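Local coordinates for protein UDP-galactopyranose mutase (Deinococcus radiodurans, PDB 3HDQ) that probably interconverts UDP-galactopyranose and UDP-galactofuranose, using a bound FAD cofactor, at residues S42-R47 against A378-T383; P84-T89 against Q215-H220; T89-V94 against N372-V377. One frame throughout, in Å; residues are numbered along the deposited sequence.

Interaction 1 (S42-R47 against A378-T383)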
loop_
_atom_site.group_PDB
_atom_site.type_symbol
_atom_site.label_atom_id
_atom_site.label_comp_id
_atom_site.label_asym_id
_atom_site.label_seq_id
_atom_site.Cartn_x
_atom_site.Cartn_y
_atom_site.Cartn_z
ATOM N N SER A 42 -13.267 6.113 7.817
ATOM C CA SER A 42 -12.329 5.310 8.596
ATOM C C SER A 42 -12.452 5.557 10.092
ATOM O O SER A 42 -12.296 4.641 10.879
ATOM C CB SER A 42 -10.893 5.576 8.147
ATOM O OG SER A 42 -10.734 5.233 6.790
ATOM N N VAL A 43 -12.707 6.800 10.486
ATOM C CA VAL A 43 -12.871 7.105 11.899
ATOM C C VAL A 43 -14.135 6.428 12.408
ATOM O O VAL A 43 -14.139 5.841 13.484
ATOM C CB VAL A 43 -12.952 8.618 12.164
ATOM C CG1 VAL A 43 -13.417 8.879 13.605
ATOM C CG2 VAL A 43 -11.607 9.273 11.924
ATOM N N LEU A 44 -15.210 6.497 11.628
ATOM C CA LEU A 44 -16.450 5.827 12.020
ATOM C C LEU A 44 -16.325 4.292 11.951
ATOM O O LEU A 44 -16.887 3.571 12.778
ATOM C CB LEU A 44 -17.635 6.350 11.210
ATOM C CG LEU A 44 -18.209 7.658 11.769
ATOM C CD1 LEU A 44 -18.905 8.487 10.698
ATOM C CD2 LEU A 44 -19.162 7.362 12.944
ATOM N N ALA A 45 -15.553 3.796 10.993
ATOM C CA ALA A 45 -15.308 2.360 10.935
ATOM C C ALA A 45 -14.562 1.906 12.186
ATOM O O ALA A 45 -14.883 0.874 12.773
ATOM C CB ALA A 45 -14.538 1.992 9.681
ATOM N N GLU A 46 -13.573 2.687 12.605
ATOM C CA GLU A 46 -12.778 2.324 13.780
ATOM C C GLU A 46 -13.602 2.365 15.070
ATOM O O GLU A 46 -13.557 1.429 15.872
ATOM C CB GLU A 46 -11.537 3.224 13.901
ATOM C CG GLU A 46 -10.585 2.832 15.031
ATOM C CD GLU A 46 -10.983 3.429 16.373
ATOM O OE1 GLU A 46 -11.455 4.588 16.405
ATOM O OE2 GLU A 46 -10.819 2.744 17.401
ATOM N N ARG A 47 -14.338 3.461 15.266
ATOM C CA ARG A 47 -15.183 3.625 16.446
ATOM C C ARG A 47 -16.263 2.547 16.527
ATOM O O ARG A 47 -16.411 1.904 17.553
ATOM C CB ARG A 47 -15.827 5.011 16.470
ATOM C CG ARG A 47 -14.835 6.158 16.671
ATOM C CD ARG A 47 -14.321 6.223 18.115
ATOM N NE ARG A 47 -13.373 5.150 18.394
ATOM C CZ ARG A 47 -13.175 4.616 19.593
ATOM N NH1 ARG A 47 -12.291 3.637 19.749
ATOM N NH2 ARG A 47 -13.871 5.055 20.631
ATOM N N ALA A 378 -13.213 15.420 13.808
ATOM C CA ALA A 378 -14.103 15.883 14.874
ATOM C C ALA A 378 -15.560 15.628 14.515
ATOM O O ALA A 378 -16.355 15.252 15.369
ATOM C CB ALA A 378 -13.879 17.382 15.170
ATOM N N GLN A 379 -15.902 15.846 13.247
ATOM C CA GLN A 379 -17.259 15.568 12.775
ATOM C C GLN A 379 -17.595 14.084 12.944
ATOM O O GLN A 379 -18.671 13.730 13.433
ATOM C CB GLN A 379 -17.444 15.991 11.307
ATOM C CG GLN A 379 -18.911 16.071 10.868
ATOM C CD GLN A 379 -19.087 16.244 9.358
ATOM O OE1 GLN A 379 -18.369 15.636 8.558
ATOM N NE2 GLN A 379 -20.059 17.074 8.966
ATOM N N ALA A 380 -16.669 13.225 12.534
ATOM C CA ALA A 380 -16.879 11.780 12.598
ATOM C C ALA A 380 -17.029 11.277 14.043
ATOM O O ALA A 380 -17.884 10.436 14.326
ATOM C CB ALA A 380 -15.746 11.042 11.866
ATOM N N LEU A 381 -16.204 11.801 14.950
ATOM C CA LEU A 381 -16.274 11.426 16.358
ATOM C C LEU A 381 -17.612 11.845 16.935
ATOM O O LEU A 381 -18.204 11.113 17.723
ATOM C CB LEU A 381 -15.146 12.068 17.169
ATOM C CG LEU A 381 -13.734 11.594 16.818
ATOM C CD1 LEU A 381 -12.698 12.371 17.625
ATOM C CD2 LEU A 381 -13.597 10.095 17.052
ATOM N N ALA A 382 -18.083 13.026 16.549
ATOM C CA ALA A 382 -19.351 13.532 17.072
ATOM C C ALA A 382 -20.533 12.750 16.501
ATOM O O ALA A 382 -21.527 12.541 17.184
ATOM C CB ALA A 382 -19.501 15.032 16.787
ATOM N N THR A 383 -20.412 12.314 15.249
ATOM C CA THR A 383 -21.436 11.477 14.643
ATOM C C THR A 383 -21.497 10.135 15.368
ATOM O O THR A 383 -22.579 9.593 15.583
ATOM C CB THR A 383 -21.189 11.262 13.133
ATOM O OG1 THR A 383 -21.321 12.507 12.448
ATOM C CG2 THR A 383 -22.184 10.284 12.546
#
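The first helix of the Rossmann-type FAD-binding fold, 39-50, lays Val43 and Leu44 against Ala380 on the C-terminal helix 373-388. The two short segments run roughly parallel, with their axes 8.9 Å apart and crossing at -35°. Ala380 CB points at the other helix and lies 3.6 Å from Val43 CG1. Val43 in turn points at helix 373-388, and with CG1 anti to the backbone N (chi1 168°) that branch reaches Ala380. Val43 CG1 also meets Leu381 CD2 at 3.7 Å, the two side chains crossing at about a right angle. Leu44 CD2 rests 3.6 Å from the carbonyl oxygen Ala380 O, while Leu44 CD1 reaches Thr383 CG2 at 4.2 Å. No hydrogen bond joins the two segments; the contact is made by side-chain carbons, apart from the carbonyl Ala380 O. Arg47 adds only its aliphatic part, CD touching Leu381 CD2, while its guanidinium grips Glu46 side-on, with NE on OE1 and NH1 on OE2 (2.9 Å, nearly straight at 177°). Glu46 has further partners in Arg100 and Tyr97. Tyr97 of helix 92-99 packs on Val43, Arg47 and Leu381, whereas Ala45 turns to strand 55-58 of the parallel sheet.

Interaction 2 (P84-T89 against Q215-H220). With FAD (flavin-adenine dinucleotide), chain L.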
loop_
_atom_site.group_PDB
_atom_site.type_symbol
_atom_site.label_atom_id
_atom_site.label_comp_id
_atom_site.label_asym_id
_atom_site.label_seq_id
_atom_site.Cartn_x
_atom_site.Cartn_y
_atom_site.Cartn_z
ATOM N N PRO A 84 -0.743 18.323 -1.450
ATOM C CA PRO A 84 -0.114 18.340 -0.126
ATOM C C PRO A 84 -1.159 18.298 0.984
ATOM O O PRO A 84 -2.087 19.108 0.982
ATOM C CB PRO A 84 0.595 19.692 -0.105
ATOM C CG PRO A 84 -0.211 20.555 -1.038
ATOM C CD PRO A 84 -0.704 19.639 -2.114
ATOM N N HIS A 85 -1.019 17.358 1.912
ATOM C CA HIS A 85 -1.861 17.328 3.109
ATOM C C HIS A 85 -1.055 17.562 4.391
ATOM O O HIS A 85 -0.280 16.703 4.813
ATOM C CB HIS A 85 -2.629 16.012 3.177
ATOM C CG HIS A 85 -3.749 15.936 2.188
ATOM N ND1 HIS A 85 -3.550 16.067 0.830
ATOM C CD2 HIS A 85 -5.082 15.772 2.360
ATOM C CE1 HIS A 85 -4.712 15.985 0.209
ATOM N NE2 HIS A 85 -5.655 15.803 1.114
ATOM N N ILE A 86 -1.228 18.740 4.987
ATOM C CA ILE A 86 -0.508 19.097 6.199
ATOM C C ILE A 86 -1.461 19.017 7.403
ATOM O O ILE A 86 -2.463 19.739 7.463
ATOM C CB ILE A 86 0.127 20.523 6.102
ATOM C CG1 ILE A 86 1.174 20.613 4.984
ATOM C CG2 ILE A 86 0.797 20.898 7.410
ATOM C CD1 ILE A 86 0.611 20.725 3.594
ATOM N N PHE A 87 -1.170 18.138 8.359
ATOM C CA PHE A 87 -2.079 17.994 9.486
ATOM C C PHE A 87 -1.910 19.096 10.526
ATOM O O PHE A 87 -0.794 19.412 10.938
ATOM C CB PHE A 87 -1.985 16.625 10.173
ATOM C CG PHE A 87 -2.991 16.467 11.281
ATOM C CD1 PHE A 87 -4.302 16.119 10.994
ATOM C CD2 PHE A 87 -2.645 16.732 12.600
ATOM C CE1 PHE A 87 -5.247 16.011 12.014
ATOM C CE2 PHE A 87 -3.577 16.619 13.619
ATOM C CZ PHE A 87 -4.884 16.260 13.325
ATOM N N HIS A 88 -3.025 19.686 10.942
ATOM C CA HIS A 88 -2.985 20.737 11.952
ATOM C C HIS A 88 -4.286 20.785 12.722
ATOM O O HIS A 88 -5.355 20.644 12.149
ATOM C CB HIS A 88 -2.696 22.104 11.321
ATOM C CG HIS A 88 -3.723 22.538 10.325
ATOM N ND1 HIS A 88 -4.783 23.355 10.658
ATOM C CD2 HIS A 88 -3.860 22.263 9.006
ATOM C CE1 HIS A 88 -5.528 23.564 9.587
ATOM N NE2 HIS A 88 -4.992 22.909 8.572
ATOM N N THR A 89 -4.210 20.993 14.025
ATOM C CA THR A 89 -5.442 21.163 14.773
ATOM C C THR A 89 -5.257 21.989 16.039
ATOM O O THR A 89 -4.139 22.122 16.554
ATOM C CB THR A 89 -6.083 19.806 15.131
ATOM O OG1 THR A 89 -7.400 20.018 15.659
ATOM C CG2 THR A 89 -5.228 19.065 16.149
ATOM N N GLN A 215 0.717 20.947 15.447
ATOM C CA GLN A 215 1.137 20.854 14.052
ATOM C C GLN A 215 2.197 19.770 13.903
ATOM O O GLN A 215 3.311 19.891 14.436
ATOM C CB GLN A 215 1.649 22.206 13.547
ATOM C CG GLN A 215 0.630 23.341 13.666
ATOM C CD GLN A 215 1.093 24.641 13.002
ATOM O OE1 GLN A 215 1.645 24.634 11.898
ATOM N NE2 GLN A 215 0.853 25.768 13.676
ATOM N N ALA A 216 1.851 18.711 13.178
ATOM C CA ALA A 216 2.727 17.550 13.056
ATOM C C ALA A 216 2.231 16.568 11.995
ATOM O O ALA A 216 1.039 16.452 11.748
ATOM C CB ALA A 216 2.879 16.854 14.413
ATOM N N MET A 217 3.164 15.867 11.365
ATOM C CA MET A 217 2.839 14.939 10.301
ATOM C C MET A 217 2.959 13.497 10.802
ATOM O O MET A 217 3.833 13.188 11.609
ATOM C CB MET A 217 3.767 15.169 9.095
ATOM C CG MET A 217 3.533 16.485 8.360
ATOM S SD MET A 217 1.944 16.585 7.499
ATOM C CE MET A 217 2.049 15.156 6.420
ATOM N N PRO A 218 2.050 12.619 10.351
ATOM C CA PRO A 218 2.174 11.208 10.723
ATOM C C PRO A 218 3.574 10.698 10.369
ATOM O O PRO A 218 3.994 10.777 9.205
ATOM C CB PRO A 218 1.098 10.531 9.873
ATOM C CG PRO A 218 0.054 11.583 9.696
ATOM C CD PRO A 218 0.808 12.896 9.609
ATOM N N LEU A 219 4.289 10.199 11.376
ATOM C CA LEU A 219 5.706 9.869 11.223
ATOM C C LEU A 219 6.015 9.004 9.989
ATOM O O LEU A 219 6.992 9.255 9.278
ATOM C CB LEU A 219 6.269 9.238 12.497
ATOM C CG LEU A 219 7.777 8.937 12.483
ATOM C CD1 LEU A 219 8.577 10.217 12.330
ATOM C CD2 LEU A 219 8.202 8.218 13.752
ATOM N N HIS A 220 5.179 8.010 9.712
ATOM C CA HIS A 220 5.400 7.190 8.523
ATOM C C HIS A 220 4.340 7.382 7.452
ATOM O O HIS A 220 4.129 6.513 6.599
ATOM C CB HIS A 220 5.536 5.725 8.915
ATOM C CG HIS A 220 6.527 5.500 10.015
ATOM N ND1 HIS A 220 7.870 5.775 9.875
ATOM C CD2 HIS A 220 6.367 5.036 11.278
ATOM C CE1 HIS A 220 8.495 5.494 11.004
ATOM N NE2 HIS A 220 7.605 5.035 11.865
HETATM P PA FAD L . -12.540 12.022 1.197
HETATM O O1A FAD L . -11.143 11.950 1.395
HETATM O O2A FAD L . -12.805 12.693 -0.008
HETATM O O5B FAD L . -13.044 10.561 1.122
HETATM C C5B FAD L . -14.297 10.181 0.694
HETATM C C4B FAD L . -14.142 8.869 -0.004
HETATM O O4B FAD L . -15.371 8.420 -0.449
HETATM C C3B FAD L . -13.294 9.059 -1.238
HETATM O O3B FAD L . -12.099 8.354 -1.185
HETATM C C2B FAD L . -14.145 8.548 -2.352
HETATM O O2B FAD L . -13.380 7.781 -3.201
HETATM C C1B FAD L . -15.194 7.748 -1.638
HETATM N N9A FAD L . -16.410 7.624 -2.437
HETATM C C8A FAD L . -17.163 8.591 -2.974
HETATM N N7A FAD L . -18.165 8.063 -3.630
HETATM C C5A FAD L . -18.078 6.746 -3.532
HETATM C C6A FAD L . -18.837 5.703 -4.014
HETATM N N6A FAD L . -19.971 5.923 -4.585
HETATM N N1A FAD L . -18.492 4.427 -3.746
HETATM C C2A FAD L . -17.389 4.167 -3.016
HETATM N N3A FAD L . -16.646 5.189 -2.544
HETATM C C4A FAD L . -16.968 6.455 -2.800
HETATM N N1 FAD L . -6.731 19.217 4.997
HETATM C C2 FAD L . -5.913 19.592 5.987
HETATM O O2 FAD L . -6.244 19.511 7.132
HETATM N N3 FAD L . -4.702 20.057 5.665
HETATM C C4 FAD L . -4.317 20.139 4.369
HETATM O O4 FAD L . -3.246 20.549 4.070
HETATM C C4X FAD L . -5.164 19.770 3.391
HETATM N N5 FAD L . -4.774 19.874 2.104
HETATM C C5X FAD L . -5.620 19.500 1.124
HETATM C C6 FAD L . -5.209 19.596 -0.184
HETATM C C7 FAD L . -6.056 19.218 -1.186
HETATM C C7M FAD L . -5.634 19.322 -2.593
HETATM C C8 FAD L . -7.297 18.732 -0.891
HETATM C C8M FAD L . -8.180 18.345 -2.016
HETATM C C9 FAD L . -7.704 18.628 0.424
HETATM C C9A FAD L . -6.871 19.017 1.443
HETATM N N10 FAD L . -7.251 18.914 2.749
HETATM C C10 FAD L . -6.387 19.302 3.709
HETATM C "C1'" FAD L . -8.628 18.513 3.134
HETATM C "C2'" FAD L . -8.794 17.021 3.310
HETATM O "O2'" FAD L . -8.532 16.457 2.075
HETATM C "C3'" FAD L . -10.205 16.617 3.726
HETATM O "O3'" FAD L . -10.591 17.065 4.949
HETATM C "C4'" FAD L . -10.266 15.161 4.011
HETATM O "O4'" FAD L . -9.287 14.599 3.192
HETATM C "C5'" FAD L . -11.656 14.688 3.707
HETATM O "O5'" FAD L . -12.020 13.499 4.304
HETATM P P FAD L . -13.327 12.804 3.840
HETATM O O1P FAD L . -13.382 11.507 4.389
HETATM O O2P FAD L . -14.402 13.573 4.342
HETATM O O3P FAD L . -13.352 12.802 2.280
#
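Phe87 presents the edge of its ring to Ala216, whose O lies near the ring plane, 3.8 Å from Phe87 CD2 and closer still to Phe87 CB; Trp104 meets the same ring with its plane inclined by about 35°. One face of the His85 imidazole carries the flavin, FAD C5X standing 3.7 Å above the plane over the ring centre, and His85 NE2 shares a hydrogen bond with the ribityl O2'. His85 ND1 is bonded to Gly83 O, which helps fix the ring. His88 approaches FAD O2 obliquely and is stacked on Phe210, and its ND1 is hydrogen-bonded to Asp212. His88 and Gln215 form an antiparallel non-hydrogen-bonded pair between strands 88-89 and 214-218, at the margin of a three-stranded sheet. Met217, bent at chi2 and chi3 (-67° and -57°), folds its tip back against the loop: SD accepts a weak hydrogen bond from Phe87 N at 3.6 Å, and CE lies 3.2 Å from His85 O, an oxygen also bonded by Tyr222. The loop backed in this way offers its main chain to the flavin. Ile86 N donates to FAD O4 at 2.9 Å, nearly straight, and FAD N3 donates to Ile86 O. Pro84 O sits 3.0 Å from FAD N5; in a reduced flavin N5 would carry a proton, which this carbonyl could probably accept. Pro84 and Ile86 also touch the substrate, so this loop borders both ligands.

Interaction 3 (T89-V94 against N372-V377). With FAD (flavin-adenine dinucleotide), chain L.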
loop_
_atom_site.group_PDB
_atom_site.type_symbol
_atom_site.label_atom_id
_atom_site.label_comp_id
_atom_site.label_asym_id
_atom_site.label_seq_id
_atom_site.Cartn_x
_atom_site.Cartn_y
_atom_site.Cartn_z
ATOM N N THR A 89 -4.210 20.993 14.025
ATOM C CA THR A 89 -5.442 21.163 14.773
ATOM C C THR A 89 -5.257 21.989 16.039
ATOM O O THR A 89 -4.139 22.122 16.554
ATOM C CB THR A 89 -6.083 19.806 15.131
ATOM O OG1 THR A 89 -7.400 20.018 15.659
ATOM C CG2 THR A 89 -5.228 19.065 16.149
ATOM N N ASN A 90 -6.369 22.553 16.513
ATOM C CA ASN A 90 -6.436 23.163 17.832
ATOM C C ASN A 90 -7.128 22.249 18.829
ATOM O O ASN A 90 -7.164 22.548 20.023
ATOM C CB ASN A 90 -7.168 24.503 17.775
ATOM C CG ASN A 90 -6.302 25.613 17.213
ATOM O OD1 ASN A 90 -5.172 25.823 17.669
ATOM N ND2 ASN A 90 -6.821 26.323 16.205
ATOM N N SER A 91 -7.689 21.139 18.342
ATOM C CA SER A 91 -8.412 20.226 19.224
ATOM C C SER A 91 -7.488 19.165 19.791
ATOM O O SER A 91 -6.949 18.333 19.062
ATOM C CB SER A 91 -9.575 19.576 18.492
ATOM O OG SER A 91 -10.196 20.538 17.654
ATOM N N LYS A 92 -7.325 19.193 21.105
ATOM C CA LYS A 92 -6.441 18.267 21.785
ATOM C C LYS A 92 -6.967 16.836 21.652
ATOM O O LYS A 92 -6.184 15.891 21.487
ATOM C CB LYS A 92 -6.272 18.703 23.242
ATOM C CG LYS A 92 -5.485 17.780 24.142
ATOM C CD LYS A 92 -5.359 18.425 25.519
ATOM C CE LYS A 92 -4.549 17.582 26.474
ATOM N NZ LYS A 92 -5.196 16.252 26.675
ATOM N N ASP A 93 -8.291 16.685 21.683
ATOM C CA ASP A 93 -8.923 15.374 21.532
ATOM C C ASP A 93 -8.727 14.746 20.138
ATOM O O ASP A 93 -8.491 13.543 20.027
ATOM C CB ASP A 93 -10.417 15.446 21.883
ATOM C CG ASP A 93 -11.196 16.373 20.956
ATOM O OD1 ASP A 93 -10.685 17.474 20.636
ATOM O OD2 ASP A 93 -12.322 16.004 20.544
ATOM N N VAL A 94 -8.844 15.539 19.075
ATOM C CA VAL A 94 -8.576 15.024 17.727
ATOM C C VAL A 94 -7.114 14.598 17.672
ATOM O O VAL A 94 -6.798 13.499 17.221
ATOM C CB VAL A 94 -8.833 16.063 16.617
ATOM C CG1 VAL A 94 -8.281 15.569 15.247
ATOM C CG2 VAL A 94 -10.322 16.385 16.528
ATOM N N ASN A 372 -11.108 20.953 6.928
ATOM C CA ASN A 372 -9.757 20.392 6.980
ATOM C C ASN A 372 -9.820 18.992 7.589
ATOM O O ASN A 372 -10.868 18.573 8.086
ATOM C CB ASN A 372 -8.808 21.289 7.794
ATOM C CG ASN A 372 -8.737 22.708 7.257
ATOM O OD1 ASN A 372 -8.654 22.923 6.046
ATOM N ND2 ASN A 372 -8.773 23.688 8.158
ATOM N N MET A 373 -8.701 18.275 7.582
ATOM C CA MET A 373 -8.694 16.915 8.103
ATOM C C MET A 373 -9.187 16.846 9.551
ATOM O O MET A 373 -10.059 16.036 9.883
ATOM C CB MET A 373 -7.305 16.273 7.963
ATOM C CG MET A 373 -6.876 16.026 6.530
ATOM S SD MET A 373 -5.214 15.303 6.401
ATOM C CE MET A 373 -4.182 16.751 6.682
ATOM N N ASP A 374 -8.625 17.683 10.416
ATOM C CA ASP A 374 -8.984 17.615 11.826
ATOM C C ASP A 374 -10.485 17.827 12.044
ATOM O O ASP A 374 -11.085 17.151 12.873
ATOM C CB ASP A 374 -8.160 18.597 12.663
ATOM C CG ASP A 374 -8.548 20.042 12.425
ATOM O OD1 ASP A 374 -8.734 20.781 13.410
ATOM O OD2 ASP A 374 -8.661 20.442 11.251
ATOM N N GLN A 375 -11.080 18.758 11.295
ATOM C CA GLN A 375 -12.515 19.050 11.406
ATOM C C GLN A 375 -13.354 17.868 10.962
ATOM O O GLN A 375 -14.398 17.591 11.548
ATOM C CB GLN A 375 -12.898 20.271 10.562
ATOM C CG GLN A 375 -12.253 21.569 11.016
ATOM C CD GLN A 375 -12.517 22.707 10.049
ATOM O OE1 GLN A 375 -12.037 22.702 8.910
ATOM N NE2 GLN A 375 -13.282 23.691 10.499
ATOM N N VAL A 376 -12.912 17.171 9.919
ATOM C CA VAL A 376 -13.615 15.952 9.531
ATOM C C VAL A 376 -13.510 14.890 10.629
ATOM O O VAL A 376 -14.510 14.265 10.970
ATOM C CB VAL A 376 -13.183 15.398 8.161
ATOM C CG1 VAL A 376 -13.799 14.015 7.925
ATOM C CG2 VAL A 376 -13.619 16.362 7.055
ATOM N N VAL A 377 -12.321 14.702 11.201
ATOM C CA VAL A 377 -12.192 13.771 12.317
ATOM C C VAL A 377 -13.173 14.145 13.448
ATOM O O VAL A 377 -13.900 13.296 13.963
ATOM C CB VAL A 377 -10.746 13.675 12.856
ATOM C CG1 VAL A 377 -10.712 12.842 14.117
ATOM C CG2 VAL A 377 -9.808 13.068 11.807
HETATM P PA FAD L . -12.540 12.022 1.197
HETATM O O1A FAD L . -11.143 11.950 1.395
HETATM O O2A FAD L . -12.805 12.693 -0.008
HETATM O O5B FAD L . -13.044 10.561 1.122
HETATM C C5B FAD L . -14.297 10.181 0.694
HETATM C C4B FAD L . -14.142 8.869 -0.004
HETATM O O4B FAD L . -15.371 8.420 -0.449
HETATM C C3B FAD L . -13.294 9.059 -1.238
HETATM O O3B FAD L . -12.099 8.354 -1.185
HETATM C C2B FAD L . -14.145 8.548 -2.352
HETATM O O2B FAD L . -13.380 7.781 -3.201
HETATM C C1B FAD L . -15.194 7.748 -1.638
HETATM N N9A FAD L . -16.410 7.624 -2.437
HETATM C C8A FAD L . -17.163 8.591 -2.974
HETATM N N7A FAD L . -18.165 8.063 -3.630
HETATM C C5A FAD L . -18.078 6.746 -3.532
HETATM C C6A FAD L . -18.837 5.703 -4.014
HETATM N N6A FAD L . -19.971 5.923 -4.585
HETATM N N1A FAD L . -18.492 4.427 -3.746
HETATM C C2A FAD L . -17.389 4.167 -3.016
HETATM N N3A FAD L . -16.646 5.189 -2.544
HETATM C C4A FAD L . -16.968 6.455 -2.800
HETATM N N1 FAD L . -6.731 19.217 4.997
HETATM C C2 FAD L . -5.913 19.592 5.987
HETATM O O2 FAD L . -6.244 19.511 7.132
HETATM N N3 FAD L . -4.702 20.057 5.665
HETATM C C4 FAD L . -4.317 20.139 4.369
HETATM O O4 FAD L . -3.246 20.549 4.070
HETATM C C4X FAD L . -5.164 19.770 3.391
HETATM N N5 FAD L . -4.774 19.874 2.104
HETATM C C5X FAD L . -5.620 19.500 1.124
HETATM C C6 FAD L . -5.209 19.596 -0.184
HETATM C C7 FAD L . -6.056 19.218 -1.186
HETATM C C7M FAD L . -5.634 19.322 -2.593
HETATM C C8 FAD L . -7.297 18.732 -0.891
HETATM C C8M FAD L . -8.180 18.345 -2.016
HETATM C C9 FAD L . -7.704 18.628 0.424
HETATM C C9A FAD L . -6.871 19.017 1.443
HETATM N N10 FAD L . -7.251 18.914 2.749
HETATM C C10 FAD L . -6.387 19.302 3.709
HETATM C "C1'" FAD L . -8.628 18.513 3.134
HETATM C "C2'" FAD L . -8.794 17.021 3.310
HETATM O "O2'" FAD L . -8.532 16.457 2.075
HETATM C "C3'" FAD L . -10.205 16.617 3.726
HETATM O "O3'" FAD L . -10.591 17.065 4.949
HETATM C "C4'" FAD L . -10.266 15.161 4.011
HETATM O "O4'" FAD L . -9.287 14.599 3.192
HETATM C "C5'" FAD L . -11.656 14.688 3.707
HETATM O "O5'" FAD L . -12.020 13.499 4.304
HETATM P P FAD L . -13.327 12.804 3.840
HETATM O O1P FAD L . -13.382 11.507 4.389
HETATM O O2P FAD L . -14.402 13.573 4.342
HETATM O O3P FAD L . -13.352 12.802 2.280
HETATM O O HOH W 1 -8.354 23.303 14.478
HETATM O O HOH W 2 -11.223 20.120 14.678
#
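Thr89 and Asp374 bring the two backbones to 5.8 Å, CA to CA, where the turn leading into helix 92-99 faces the first residues of helix 373-388. The turn is an ST turn: Thr89 OG1 accepts from Ser91 N at 2.9 Å, two residues on. Thr89 OG1 in turn donates to Asp374 OD1 at 2.7 Å, meeting the carboxylate on its anti side and 23° out of its plane. Thr89 OG1, anti to its backbone N (chi1 -170°), is the branch that meets Asp374 OD1. Beside this polar link, Val94 packs obliquely on Val377, CG1 to CG1 at 3.8 Å, and Val94 CG2 lies against Asp374 O. Phe39 of helix 39-50 packs on Val377 as well.

An adjoining face of helix 373-388, with Met373 and Val376, meets the flavin cofactor. Met373 N donates to FAD O2 at 2.8 Å, and Met373 CE lies 3.4 Å from FAD C2. An N-terminal helix end pointing at the pyrimidine carbonyl would be expected to stabilise negative charge that builds up there on reduction, a feature familiar from flavoproteins. Asn372 also touches the substrate, its OD1 bonded to Arg198. Two waters complete the grip on Asp374: OD1 receives one proton from the water bound by Asn90 N, and another from a second water, 2.9 Å away, that also bonds Ser91 OG.

How the interactions relate
From the N terminus, helix 39-50 comes first, and its contact with 378-383 (interaction 1) closes the widest loop, bringing the start of the FAD-binding fold to the C-terminal helix. Interactions 2 and 3 both lie within that loop. The loop 84-89 is met by strand 214-218 in interaction 2, and 89-94 by the start of helix 373-388 in interaction 3; their segments alternate along the chain, so these two cross, and they share Thr89. Interactions 1 and 3 use successive turns of helix 373-388 and touch where Ala378 packs on Val94. Interactions 2 and 3 meet around Met373 and both contact the flavin, joining the Rossmann-type part to the small antiparallel sheet.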